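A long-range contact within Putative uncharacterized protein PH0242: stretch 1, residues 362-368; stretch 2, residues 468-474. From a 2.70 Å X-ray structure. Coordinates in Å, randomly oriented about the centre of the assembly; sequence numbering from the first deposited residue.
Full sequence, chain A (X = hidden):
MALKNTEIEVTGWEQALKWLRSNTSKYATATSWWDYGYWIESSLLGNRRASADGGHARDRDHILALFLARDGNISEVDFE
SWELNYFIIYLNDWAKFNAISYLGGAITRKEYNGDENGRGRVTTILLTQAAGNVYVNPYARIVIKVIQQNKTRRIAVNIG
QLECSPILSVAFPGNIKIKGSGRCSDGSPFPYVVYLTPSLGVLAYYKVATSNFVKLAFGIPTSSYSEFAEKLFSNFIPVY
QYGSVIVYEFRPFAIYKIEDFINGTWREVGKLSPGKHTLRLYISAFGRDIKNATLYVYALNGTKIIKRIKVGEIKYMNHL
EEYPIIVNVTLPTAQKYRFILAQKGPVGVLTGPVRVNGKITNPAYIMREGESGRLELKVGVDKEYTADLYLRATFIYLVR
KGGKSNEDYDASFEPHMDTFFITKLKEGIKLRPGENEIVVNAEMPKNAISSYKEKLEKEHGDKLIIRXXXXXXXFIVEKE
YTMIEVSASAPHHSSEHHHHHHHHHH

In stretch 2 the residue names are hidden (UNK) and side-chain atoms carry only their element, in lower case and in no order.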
# COMPACT_ATOMS: atom_id res chain seq x y z
N ASN A 362 6.70 -16.99 -20.98
CA ASN A 362 5.90 -16.14 -20.08
C ASN A 362 6.76 -15.54 -18.94
O ASN A 362 7.40 -16.30 -18.20
CB ASN A 362 4.74 -17.00 -19.52
CG ASN A 362 3.80 -16.23 -18.62
OD1 ASN A 362 3.92 -15.01 -18.47
ND2 ASN A 362 2.85 -16.93 -18.01
N PRO A 363 6.79 -14.19 -18.78
CA PRO A 363 7.70 -13.60 -17.78
C PRO A 363 7.21 -13.80 -16.36
O PRO A 363 7.95 -13.54 -15.42
CB PRO A 363 7.75 -12.11 -18.14
CG PRO A 363 6.81 -11.91 -19.27
CD PRO A 363 5.95 -13.15 -19.39
N ALA A 364 5.99 -14.30 -16.20
CA ALA A 364 5.47 -14.66 -14.89
C ALA A 364 5.70 -16.13 -14.57
O ALA A 364 5.58 -16.54 -13.42
CB ALA A 364 3.98 -14.33 -14.81
N TYR A 365 5.98 -16.93 -15.60
CA TYR A 365 6.29 -18.34 -15.42
C TYR A 365 7.45 -18.72 -16.35
O TYR A 365 7.28 -19.35 -17.37
CB TYR A 365 5.06 -19.22 -15.62
CG TYR A 365 4.98 -20.44 -14.70
CD1 TYR A 365 3.88 -20.63 -13.89
CD2 TYR A 365 5.99 -21.41 -14.67
CE1 TYR A 365 3.77 -21.74 -13.07
CE2 TYR A 365 5.90 -22.52 -13.85
CZ TYR A 365 4.77 -22.68 -13.06
OH TYR A 365 4.63 -23.77 -12.21
N ILE A 366 8.62 -18.28 -15.96
CA ILE A 366 9.87 -18.43 -16.66
C ILE A 366 10.21 -19.87 -17.05
O ILE A 366 10.61 -20.11 -18.19
CB ILE A 366 10.96 -17.65 -15.85
CG1 ILE A 366 11.27 -16.35 -16.55
CG2 ILE A 366 12.27 -18.37 -15.73
CD1 ILE A 366 10.16 -15.86 -17.46
N MET A 367 10.03 -20.83 -16.14
CA MET A 367 10.36 -22.24 -16.40
C MET A 367 9.53 -23.18 -15.54
O MET A 367 9.18 -22.84 -14.39
CB MET A 367 11.82 -22.53 -16.08
CG MET A 367 12.86 -21.66 -16.76
SD MET A 367 14.50 -22.13 -16.15
CE MET A 367 14.88 -23.51 -17.23
N ARG A 368 9.20 -24.35 -16.09
CA ARG A 368 8.50 -25.38 -15.30
C ARG A 368 9.53 -26.20 -14.52
O ARG A 368 10.71 -26.21 -14.88
CB ARG A 368 7.61 -26.27 -16.16
CG ARG A 368 6.49 -25.52 -16.86
CD ARG A 368 5.53 -26.48 -17.53
NE ARG A 368 5.15 -25.99 -18.86
CZ ARG A 368 3.97 -26.18 -19.45
NH1 ARG A 368 3.00 -26.86 -18.84
NH2 ARG A 368 3.76 -25.68 -20.66
N UNK A 468 -3.03 -18.36 -8.40
CA UNK A 468 -1.93 -18.03 -9.30
C UNK A 468 -0.65 -18.59 -8.74
O UNK A 468 -0.49 -18.66 -7.53
N UNK A 469 0.26 -19.00 -9.61
CA UNK A 469 1.60 -19.44 -9.24
C UNK A 469 2.53 -18.81 -10.25
O UNK A 469 2.26 -18.86 -11.44
c UNK A 469 3.19 -21.39 -9.20
c UNK A 469 0.91 -21.64 -8.22
c UNK A 469 1.74 -20.98 -9.32
c UNK A 469 0.66 -23.12 -8.40
N UNK A 470 3.62 -18.21 -9.79
CA UNK A 470 4.55 -17.57 -10.70
C UNK A 470 5.95 -18.06 -10.45
O UNK A 470 6.31 -18.38 -9.30
c UNK A 470 3.17 -15.47 -10.71
n UNK A 470 2.90 -11.60 -12.12
n UNK A 470 0.61 -11.90 -12.13
n UNK A 470 1.96 -13.44 -11.12
c UNK A 470 3.24 -13.98 -10.71
c UNK A 470 4.53 -16.06 -10.49
c UNK A 470 1.82 -12.30 -11.79
N UNK A 471 6.74 -18.09 -11.51
CA UNK A 471 8.14 -18.41 -11.40
C UNK A 471 8.84 -17.32 -12.17
O UNK A 471 8.64 -17.17 -13.37
c UNK A 471 9.96 -20.06 -12.00
c UNK A 471 8.46 -19.81 -11.97
c UNK A 471 7.74 -20.87 -11.15
N UNK A 472 9.66 -16.55 -11.45
CA UNK A 472 10.09 -15.27 -11.96
C UNK A 472 11.53 -15.08 -11.69
O UNK A 472 12.03 -15.57 -10.68
o UNK A 472 7.14 -11.83 -11.47
c UNK A 472 7.18 -12.91 -10.86
c UNK A 472 7.83 -14.09 -11.55
c UNK A 472 9.32 -14.14 -11.28
o UNK A 472 6.71 -13.06 -9.71
N UNK A 473 12.23 -14.38 -12.59
CA UNK A 473 13.59 -14.00 -12.32
C UNK A 473 13.59 -12.72 -11.47
O UNK A 473 12.78 -11.83 -11.71
c UNK A 473 12.99 -13.23 -14.44
c UNK A 473 11.83 -14.03 -13.95
c UNK A 473 14.15 -13.75 -13.70
N UNK A 474 14.46 -12.67 -10.47
CA UNK A 474 14.47 -11.58 -9.50
C UNK A 474 15.93 -11.23 -9.22
O UNK A 474 16.75 -12.12 -8.95
c UNK A 474 13.96 -10.99 -7.06
c UNK A 474 12.24 -12.14 -8.42
c UNK A 474 13.73 -11.99 -8.18
O HOH W 1 8.52 -11.17 -14.31

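Position 468 has no side-chain atoms beyond its backbone, and nothing of stretch 1 lies near the place a CB would take. It is glycine, G468.

Position 469 carries four carbons, forked at the first, with one arm two carbons long; the one-carbon arm touches the Y365 ring. This beta-branched, wholly aliphatic pattern identifies isoleucine. CG2 of I469 lies 3.9 Å from CE1 of Y365, an apolar contact, while O of I469 comes within 3.4 Å of CD1 of Y365.

Position 470 shows three carbons, a nitrogen, then a carbon bearing two further nitrogens; this planar end presents one face to CB of A364. It is a guanidinium, hence arginine. CB of A364 is 4.0 Å from NH1 of R470. NE and NH2 are hydrogen-bonded elsewhere in the structure, so the contact with the methyl leaves these polar atoms satisfied.

Position 471 has three carbons, one carrying the other two, and nothing more. One arm of the fork lies over a face of the Y365 ring; the other approaches O of M367. That short symmetric fork is valine. CG2 of V471 is 4.0 Å from the centroid of the Y365 ring and 24° off the ring normal, a CH-pi arrangement; the closest ring atom, CE2 of Y365, is 3.7 Å from the same CG2. CG1 of V471 approaches O of M367 at 3.7 Å.

Position 472 has three carbons in line, the third carrying two oxygens; the second carbon approaches O of A364. Two methylenes before a carboxylate make it glutamate. CG of E472 lies 3.8 Å from O of A364, and one water donates both to O of P363 (2.7 Å) and to OE1 of E472 (3.2 Å), linking the stretches.

Position 473 has three carbons that close a ring onto the backbone nitrogen and pack against I366, whose CA-to-CB bond points toward this strand. The ring defines proline. CD of P473 lies 3.5 Å from CG1 of I366.

Position 474 again has one carbon carrying two, and its side chain makes no contact with stretch 1. It is valine.

The contact centres on a single beta bridge between Y365 and V471, with their CA atoms 4.4 Å apart. N of V471 donates to O of A364 (2.7 Å, 143°), and N of I366 donates to O of V471 (2.8 Å, 171°). Thus both backbone polar groups of V471 are engaged by the residues flanking Y365. A type I turn from N362 ends at Y365, the bridged residue. Together the stretches bury 409 Å², and the touching residues are at least 104 positions apart.

Stretch 2, residues 468-474: GIRVEPV
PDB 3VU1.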